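Local structure of Crh-like protein 5 (Neosartorya fumigata, 6IBU) at residues A[35-40]-A[60-65]; A[89-94]-A[177-182]. The protein cross-links fungal cell-wall polysaccharides by cleaving chitin and transferring it to 1,6-beta-glucan or to another chitin chain, with chitinase activity coupled to the transfer. One frame throughout, in Å; residues are numbered along the deposited sequence.

Contact 1. Residues A[35-40]-A[60-65]; sequences WEVTAG and PTIDTD
W35, E36 and A39 meet T64, D63 and T61 as an antiparallel strand pair with a beta bulge. The pair forms one border of the seven-stranded sheet in the GH16 catalytic domain, a concanavalin-like beta-sandwich. Strand 35-39 is one of the two outermost strands of the sheet.

Four backbone hydrogen bonds tie the strands. E36 and D63 exchange two nearly straight bonds, with E36 N to D63 O at 2.8 Å. Beyond V37 the register slips by one residue, and T38 is the extra one. T38 N still donates to T61 O (3.1 Å), from above the carbonyl plane. T61 N closes the ladder on A39 O at 3.0 Å.

Apolar contacts centre on the indole of W35. Its six-membered ring is clamped by two CH-pi contacts on opposite faces. T64 CG2 lies 3.5 Å from the ring centroid, only 11° off the normal. I62 CD1 lies 3.8 Å from the same centroid and is shifted further toward the rim. I62 CG1 stands between its backbone N and carbonyl carbon (chi1 62°) and also touches the ring. The indole NE1 is hydrogen-bonded to the OH of Y22. T38 CG2 packs on T61 CB at 3.6 Å.

E36 and D63 lie on the same face of the sheet as T61. D63 OD1 forms a salt bridge with R182, a chitin-binding residue, so D63 is a second-shell partner of the substrate site. E36 OE1 makes a long, weak ion pair with R180. E36 OE1 and D63 OD2 lie 4.3 Å apart, and one water donates to both, at 2.7 Å to E36 OE1 and weakly to D63 OD2.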
ATOM      1  N   TRP A  35      -9.998   7.434   7.941  1.00 25.43           N
ATOM      2  CA  TRP A  35      -9.818   6.980   6.537  1.00 26.32           C
ATOM      3  C   TRP A  35     -10.748   7.758   5.604  1.00 28.33           C
ATOM      4  O   TRP A  35     -11.820   8.195   6.055  1.00 30.33           O
ATOM      5  CB  TRP A  35     -10.091   5.481   6.416  1.00 24.37           C
ATOM      6  CG  TRP A  35      -9.169   4.590   7.184  1.00 22.89           C
ATOM      7  CD1 TRP A  35      -9.209   4.309   8.516  1.00 22.53           C
ATOM      8  CD2 TRP A  35      -8.097   3.797   6.643  1.00 21.82           C
ATOM      9  NE1 TRP A  35      -8.229   3.414   8.841  1.00 22.43           N
ATOM     10  CE2 TRP A  35      -7.526   3.088   7.716  1.00 21.90           C
ATOM     11  CE3 TRP A  35      -7.550   3.635   5.368  1.00 21.53           C
ATOM     12  CZ2 TRP A  35      -6.435   2.243   7.557  1.00 21.75           C
ATOM     13  CZ3 TRP A  35      -6.484   2.786   5.201  1.00 21.26           C
ATOM     14  CH2 TRP A  35      -5.933   2.105   6.286  1.00 22.05           C
ATOM     15  N   GLU A  36     -10.341   7.916   4.353  1.00 31.26           N
ATOM     16  CA  GLU A  36     -11.141   8.534   3.264  1.00 35.78           C
ATOM     17  C   GLU A  36     -11.451   7.398   2.285  1.00 32.94           C
ATOM     18  O   GLU A  36     -10.489   6.672   1.954  1.00 33.09           O
ATOM     19  CB  GLU A  36     -10.341   9.725   2.712  1.00 41.40           C
ATOM     20  CG  GLU A  36     -10.607  10.108   1.258  1.00 47.83           C
ATOM     21  CD  GLU A  36      -9.548  11.021   0.617  1.00 54.88           C
ATOM     22  OE1 GLU A  36      -8.407  11.098   1.161  1.00 56.27           O
ATOM     23  OE2 GLU A  36      -9.847  11.676  -0.433  1.00 56.02           O
ATOM     24  N   VAL A  37     -12.731   7.178   1.972  1.00 31.46           N
ATOM     25  CA  VAL A  37     -13.137   6.223   0.918  1.00 31.34           C
ATOM     26  C   VAL A  37     -13.009   6.994  -0.352  1.00 34.70           C
ATOM     27  O   VAL A  37     -13.779   7.848  -0.777  1.00 37.17           O
ATOM     28  CB  VAL A  37     -14.530   5.628   0.995  1.00 29.99           C
ATOM     29  CG1 VAL A  37     -14.759   4.698  -0.199  1.00 28.55           C
ATOM     30  CG2 VAL A  37     -14.755   4.913   2.313  1.00 28.97           C
ATOM     31  N   THR A  38     -11.933   6.682  -0.909  1.00 35.58           N
ATOM     32  CA  THR A  38     -11.448   7.642  -1.860  1.00 36.73           C
ATOM     33  C   THR A  38     -11.841   7.198  -3.267  1.00 34.57           C
ATOM     34  O   THR A  38     -11.690   7.974  -4.154  1.00 32.75           O
ATOM     35  CB  THR A  38      -9.990   7.751  -1.525  1.00 41.11           C
ATOM     36  OG1 THR A  38      -9.404   8.675  -2.430  1.00 44.22           O
ATOM     37  CG2 THR A  38      -9.332   6.399  -1.625  1.00 46.49           C
ATOM     38  N   ALA A  39     -12.319   5.984  -3.462  1.00 33.19           N
ATOM     39  CA  ALA A  39     -13.011   5.586  -4.713  1.00 33.14           C
ATOM     40  C   ALA A  39     -13.873   4.388  -4.379  1.00 34.27           C
ATOM     41  O   ALA A  39     -13.482   3.629  -3.471  1.00 35.77           O
ATOM     42  CB  ALA A  39     -12.032   5.269  -5.802  1.00 34.75           C
ATOM     43  N   GLY A  40     -15.018   4.252  -5.054  1.00 34.27           N
ATOM     44  CA  GLY A  40     -16.024   3.211  -4.798  1.00 31.90           C
ATOM     45  C   GLY A  40     -16.621   3.316  -3.405  1.00 32.18           C
ATOM     46  O   GLY A  40     -16.603   4.393  -2.816  1.00 31.77           O
ATOM     47  N   PRO A  60     -12.461   0.030  -5.555  1.00 21.93           N
ATOM     48  CA  PRO A  60     -12.675   0.475  -4.183  1.00 23.39           C
ATOM     49  C   PRO A  60     -11.345   0.643  -3.433  1.00 22.52           C
ATOM     50  O   PRO A  60     -10.517  -0.231  -3.491  1.00 20.68           O
ATOM     51  CB  PRO A  60     -13.513  -0.645  -3.551  1.00 23.77           C
ATOM     52  CG  PRO A  60     -13.251  -1.842  -4.445  1.00 23.18           C
ATOM     53  CD  PRO A  60     -13.085  -1.262  -5.835  1.00 23.07           C
ATOM     54  N   THR A  61     -11.182   1.785  -2.772  1.00 22.92           N
ATOM     55  CA  THR A  61      -9.927   2.185  -2.099  1.00 24.05           C
ATOM     56  C   THR A  61     -10.234   2.925  -0.803  1.00 23.78           C
ATOM     57  O   THR A  61     -11.207   3.670  -0.777  1.00 22.62           O
ATOM     58  CB  THR A  61      -9.087   3.099  -2.995  1.00 25.13           C
ATOM     59  OG1 THR A  61      -9.079   2.569  -4.315  1.00 26.67           O
ATOM     60  CG2 THR A  61      -7.661   3.206  -2.519  1.00 27.00           C
ATOM     61  N   ILE A  62      -9.398   2.742   0.213  1.00 23.50           N
ATOM     62  CA  ILE A  62      -9.385   3.614   1.413  1.00 22.66           C
ATOM     63  C   ILE A  62      -7.954   4.101   1.618  1.00 24.33           C
ATOM     64  O   ILE A  62      -7.022   3.322   1.380  1.00 23.66           O
ATOM     65  CB  ILE A  62      -9.957   2.894   2.650  1.00 23.98           C
ATOM     66  CG1 ILE A  62      -9.155   1.655   3.046  1.00 22.55           C
ATOM     67  CG2 ILE A  62     -11.427   2.554   2.441  1.00 24.96           C
ATOM     68  CD1 ILE A  62      -9.553   1.120   4.409  1.00 23.05           C
ATOM     69  N   ASP A  63      -7.804   5.381   1.958  1.00 24.60           N
ATOM     70  CA  ASP A  63      -6.531   6.030   2.351  1.00 24.43           C
ATOM     71  C   ASP A  63      -6.651   6.493   3.802  1.00 23.22           C
ATOM     72  O   ASP A  63      -7.732   6.990   4.174  1.00 21.76           O
ATOM     73  CB  ASP A  63      -6.275   7.291   1.536  1.00 29.00           C
ATOM     74  CG  ASP A  63      -5.897   7.054   0.098  1.00 35.07           C
ATOM     75  OD1 ASP A  63      -5.509   5.919  -0.213  1.00 41.68           O
ATOM     76  OD2 ASP A  63      -5.972   8.024  -0.687  1.00 40.73           O
ATOM     77  N   THR A  64      -5.579   6.388   4.581  1.00 20.70           N
ATOM     78  CA  THR A  64      -5.481   7.044   5.904  1.00 19.14           C
ATOM     79  C   THR A  64      -5.512   8.555   5.672  1.00 18.46           C
ATOM     80  O   THR A  64      -4.928   9.028   4.697  1.00 16.89           O
ATOM     81  CB  THR A  64      -4.244   6.594   6.689  1.00 18.53           C
ATOM     82  OG1 THR A  64      -3.058   6.799   5.923  1.00 16.67           O
ATOM     83  CG2 THR A  64      -4.327   5.149   7.113  1.00 18.86           C
ATOM     84  N   ASP A  65      -6.225   9.275   6.522  1.00 20.91           N
ATOM     85  CA  ASP A  65      -6.238  10.761   6.536  1.00 23.89           C
ATOM     86  C   ASP A  65      -4.825  11.253   6.860  1.00 23.34           C
ATOM     87  O   ASP A  65      -4.405  12.244   6.273  1.00 25.77           O
ATOM     88  CB  ASP A  65      -7.214  11.309   7.578  1.00 26.45           C
ATOM     89  CG  ASP A  65      -8.678  11.161   7.229  1.00 29.58           C
ATOM     90  OD1 ASP A  65      -9.000  10.894   6.039  1.00 32.91           O
ATOM     91  OD2 ASP A  65      -9.490  11.295   8.161  1.00 33.33           O
TER
HETATM   92  O   HOH W   1      -6.655  11.327  -0.814  1.00 32.41           O

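Contact 2. Residues A[89-94]-A[177-182]; sequences IVLESD and TPMRLR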
ATOM      1  N   ILE A  89      -1.814  -3.392  -1.049  1.00 13.87           N
ATOM      2  CA  ILE A  89      -1.470  -2.637   0.194  1.00 14.13           C
ATOM      3  C   ILE A  89      -0.348  -1.658  -0.154  1.00 14.36           C
ATOM      4  O   ILE A  89       0.710  -2.111  -0.537  1.00 14.75           O
ATOM      5  CB  ILE A  89      -1.072  -3.600   1.323  1.00 13.91           C
ATOM      6  CG1 ILE A  89      -2.176  -4.608   1.637  1.00 13.74           C
ATOM      7  CG2 ILE A  89      -0.642  -2.839   2.562  1.00 13.91           C
ATOM      8  CD1 ILE A  89      -1.670  -5.838   2.328  1.00 13.85           C
ATOM      9  N   VAL A  90      -0.588  -0.355  -0.089  1.00 15.61           N
ATOM     10  CA  VAL A  90       0.405   0.648  -0.556  1.00 16.41           C
ATOM     11  C   VAL A  90       0.753   1.630   0.561  1.00 16.02           C
ATOM     12  O   VAL A  90      -0.149   2.307   1.028  1.00 16.05           O
ATOM     13  CB  VAL A  90      -0.125   1.413  -1.771  1.00 17.00           C
ATOM     14  CG1 VAL A  90       0.848   2.516  -2.178  1.00 17.72           C
ATOM     15  CG2 VAL A  90      -0.404   0.472  -2.920  1.00 18.03           C
ATOM     16  N   LEU A  91       2.034   1.810   0.844  1.00 15.77           N
ATOM     17  CA  LEU A  91       2.518   3.016   1.548  1.00 16.11           C
ATOM     18  C   LEU A  91       2.999   3.975   0.478  1.00 17.41           C
ATOM     19  O   LEU A  91       3.768   3.540  -0.386  1.00 16.65           O
ATOM     20  CB  LEU A  91       3.635   2.641   2.512  1.00 16.35           C
ATOM     21  CG  LEU A  91       3.201   1.738   3.647  1.00 17.02           C
ATOM     22  CD1 LEU A  91       4.379   1.419   4.555  1.00 17.52           C
ATOM     23  CD2 LEU A  91       2.069   2.383   4.420  1.00 17.68           C
ATOM     24  N   GLU A  92       2.511   5.212   0.494  1.00 19.45           N
ATOM     25  CA  GLU A  92       2.841   6.174  -0.576  1.00 22.26           C
ATOM     26  C   GLU A  92       3.022   7.563   0.019  1.00 21.72           C
ATOM     27  O   GLU A  92       2.158   7.996   0.804  1.00 20.01           O
ATOM     28  CB  GLU A  92       1.765   6.184  -1.659  1.00 26.73           C
ATOM     29  CG  GLU A  92       2.113   7.091  -2.823  1.00 32.45           C
ATOM     30  CD  GLU A  92       1.174   6.966  -4.012  1.00 39.54           C
ATOM     31  OE1 GLU A  92      -0.038   7.237  -3.823  1.00 44.86           O
ATOM     32  OE2 GLU A  92       1.646   6.554  -5.113  1.00 44.83           O
ATOM     33  N   SER A  93       4.064   8.253  -0.433  1.00 20.02           N
ATOM     34  CA  SER A  93       4.343   9.654  -0.073  1.00 20.30           C
ATOM     35  C   SER A  93       3.858  10.575  -1.192  1.00 22.05           C
ATOM     36  O   SER A  93       3.610  10.111  -2.320  1.00 19.00           O
ATOM     37  CB  SER A  93       5.801   9.846   0.199  1.00 20.05           C
ATOM     38  OG  SER A  93       6.492  10.215  -0.984  1.00 19.86           O
ATOM     39  N   ASP A  94       3.768  11.861  -0.877  1.00 24.80           N
ATOM     40  CA  ASP A  94       3.450  12.945  -1.832  1.00 27.30           C
ATOM     41  C   ASP A  94       4.575  13.112  -2.878  1.00 26.52           C
ATOM     42  O   ASP A  94       4.206  13.611  -3.955  1.00 26.62           O
ATOM     43  CB  ASP A  94       3.074  14.207  -1.052  1.00 32.22           C
ATOM     44  CG  ASP A  94       1.669  14.158  -0.461  1.00 35.20           C
ATOM     45  OD1 ASP A  94       1.019  13.084  -0.539  1.00 33.11           O
ATOM     46  OD2 ASP A  94       1.249  15.181   0.114  1.00 38.32           O
ATOM     47  N   THR A 177      10.102   9.557   2.883  1.00 17.78           N
ATOM     48  CA  THR A 177       9.244  10.733   3.128  1.00 16.89           C
ATOM     49  C   THR A 177       7.968  10.223   3.776  1.00 16.43           C
ATOM     50  O   THR A 177       7.689   9.040   3.705  1.00 14.53           O
ATOM     51  CB  THR A 177       9.012  11.494   1.829  1.00 17.24           C
ATOM     52  OG1 THR A 177       8.502  10.587   0.854  1.00 16.70           O
ATOM     53  CG2 THR A 177      10.273  12.144   1.316  1.00 18.30           C
ATOM     54  N   PRO A 178       7.178  11.098   4.426  1.00 17.49           N
ATOM     55  CA  PRO A 178       6.023  10.648   5.190  1.00 17.25           C
ATOM     56  C   PRO A 178       5.051   9.991   4.207  1.00 16.88           C
ATOM     57  O   PRO A 178       4.810  10.529   3.142  1.00 15.32           O
ATOM     58  CB  PRO A 178       5.412  11.921   5.786  1.00 17.95           C
ATOM     59  CG  PRO A 178       6.492  12.996   5.576  1.00 18.67           C
ATOM     60  CD  PRO A 178       7.300  12.561   4.379  1.00 17.51           C
ATOM     61  N   MET A 179       4.494   8.864   4.608  1.00 17.06           N
ATOM     62  CA  MET A 179       3.657   8.056   3.710  1.00 18.53           C
ATOM     63  C   MET A 179       2.306   7.803   4.348  1.00 18.60           C
ATOM     64  O   MET A 179       2.224   7.733   5.558  1.00 17.43           O
ATOM     65  CB  MET A 179       4.335   6.723   3.389  1.00 18.76           C
ATOM     66  CG  MET A 179       5.468   6.907   2.418  1.00 19.77           C
ATOM     67  SD  MET A 179       6.093   5.386   1.716  1.00 19.80           S
ATOM     68  CE  MET A 179       6.773   4.589   3.163  1.00 19.24           C
ATOM     69  N   ARG A 180       1.293   7.645   3.510  1.00 19.33           N
ATOM     70  CA  ARG A 180      -0.035   7.227   3.983  1.00 20.74           C
ATOM     71  C   ARG A 180      -0.264   5.791   3.518  1.00 19.58           C
ATOM     72  O   ARG A 180       0.489   5.289   2.683  1.00 17.72           O
ATOM     73  CB  ARG A 180      -1.074   8.253   3.552  1.00 24.37           C
ATOM     74  CG  ARG A 180      -1.391   8.277   2.073  1.00 28.04           C
ATOM     75  CD  ARG A 180      -2.847   8.620   1.929  1.00 34.42           C
ATOM     76  NE  ARG A 180      -2.995   9.981   1.456  1.00 42.06           N
ATOM     77  CZ  ARG A 180      -3.902  10.864   1.865  1.00 43.72           C
ATOM     78  NH1 ARG A 180      -4.809  10.561   2.783  1.00 40.91           N
ATOM     79  NH2 ARG A 180      -3.890  12.072   1.334  1.00 45.43           N
ATOM     80  N   LEU A 181      -1.207   5.111   4.151  1.00 18.95           N
ATOM     81  CA  LEU A 181      -1.540   3.717   3.808  1.00 18.98           C
ATOM     82  C   LEU A 181      -2.769   3.737   2.900  1.00 19.16           C
ATOM     83  O   LEU A 181      -3.761   4.364   3.258  1.00 17.74           O
ATOM     84  CB  LEU A 181      -1.756   2.971   5.126  1.00 18.78           C
ATOM     85  CG  LEU A 181      -2.202   1.520   5.027  1.00 18.94           C
ATOM     86  CD1 LEU A 181      -1.183   0.664   4.282  1.00 18.38           C
ATOM     87  CD2 LEU A 181      -2.450   0.987   6.430  1.00 19.50           C
ATOM     88  N   ARG A 182      -2.678   3.100   1.736  1.00 20.80           N
ATOM     89  CA  ARG A 182      -3.807   2.950   0.782  1.00 22.66           C
ATOM     90  C   ARG A 182      -4.149   1.460   0.724  1.00 21.51           C
ATOM     91  O   ARG A 182      -3.232   0.630   0.595  1.00 21.51           O
ATOM     92  CB  ARG A 182      -3.445   3.517  -0.594  1.00 27.16           C
ATOM     93  CG  ARG A 182      -2.562   4.762  -0.509  1.00 35.58           C
ATOM     94  CD  ARG A 182      -2.525   5.699  -1.712  1.00 42.41           C
ATOM     95  NE  ARG A 182      -3.835   5.816  -2.344  1.00 49.59           N
ATOM     96  CZ  ARG A 182      -4.042   6.111  -3.620  1.00 54.95           C
ATOM     97  NH1 ARG A 182      -3.018   6.337  -4.428  1.00 58.25           N
ATOM     98  NH2 ARG A 182      -5.278   6.170  -4.084  1.00 56.71           N
TER
HETATM   99  O   HOH W   2       4.353  12.613   1.868  1.00 14.18           O
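R182, a chitin-binding residue, lies across from V90 and E92 on the face that carries E98 and E102, assigned by similarity as nucleophile and proton donor. R182 CB packs beside V90 CB at 4.1 Å. CG is anti to the carbonyl carbon (chi1 -36°) and passes V90 O at 3.8 Å. CD touches E92 OE1 at 3.6 Å. The chain then bends at chi3. NE turns to its salt bridge with D63, and NH1 makes another with E92 OE1 at 3.2 Å. That bond is moderately bent (149° at the hydrogen) and reaches the syn side of the carboxylate. Two acids thus hold the guanidinium, which would fix its rotation.

The backbones form an antiparallel ladder. V90 pairs with R182 and E92 with R180, each through two hydrogen bonds. On the opposite face L91 CD2 meets L181 CD1 at 3.7 Å, and L91 CB meets M179 CE at 3.8 Å. These residues face the sandwich interior, where strand 140-146 packs on L91 and M179. Within the sheet, strand 85-93 lies between strands 179-187 and 98-105, while strand 179-187 has strand 61-64 on its other side.

Contacts 1 and 2 lie in the same seven-stranded antiparallel sheet, with centres about 13 Å apart. Across the sheet the order is 35-39, 61-64, 179-187, 85-93, so the two contacts are adjacent strand pairs. Along the chain they come in series: contact 1 closes before contact 2 opens. Strands 61-64 and 179-187 join them. There T64 O probably accepts a hydrogen bond from R180 NH1 (2.5 Å), and W35 CH2 packs on L181 CD2 at 3.7 Å. Contact 1 lies at one border of the sheet and contact 2 nearer its middle. Chitin-binding R182 and W186 share strand 179-187, and contact 1 supports R182 from the neighbouring strand through D63.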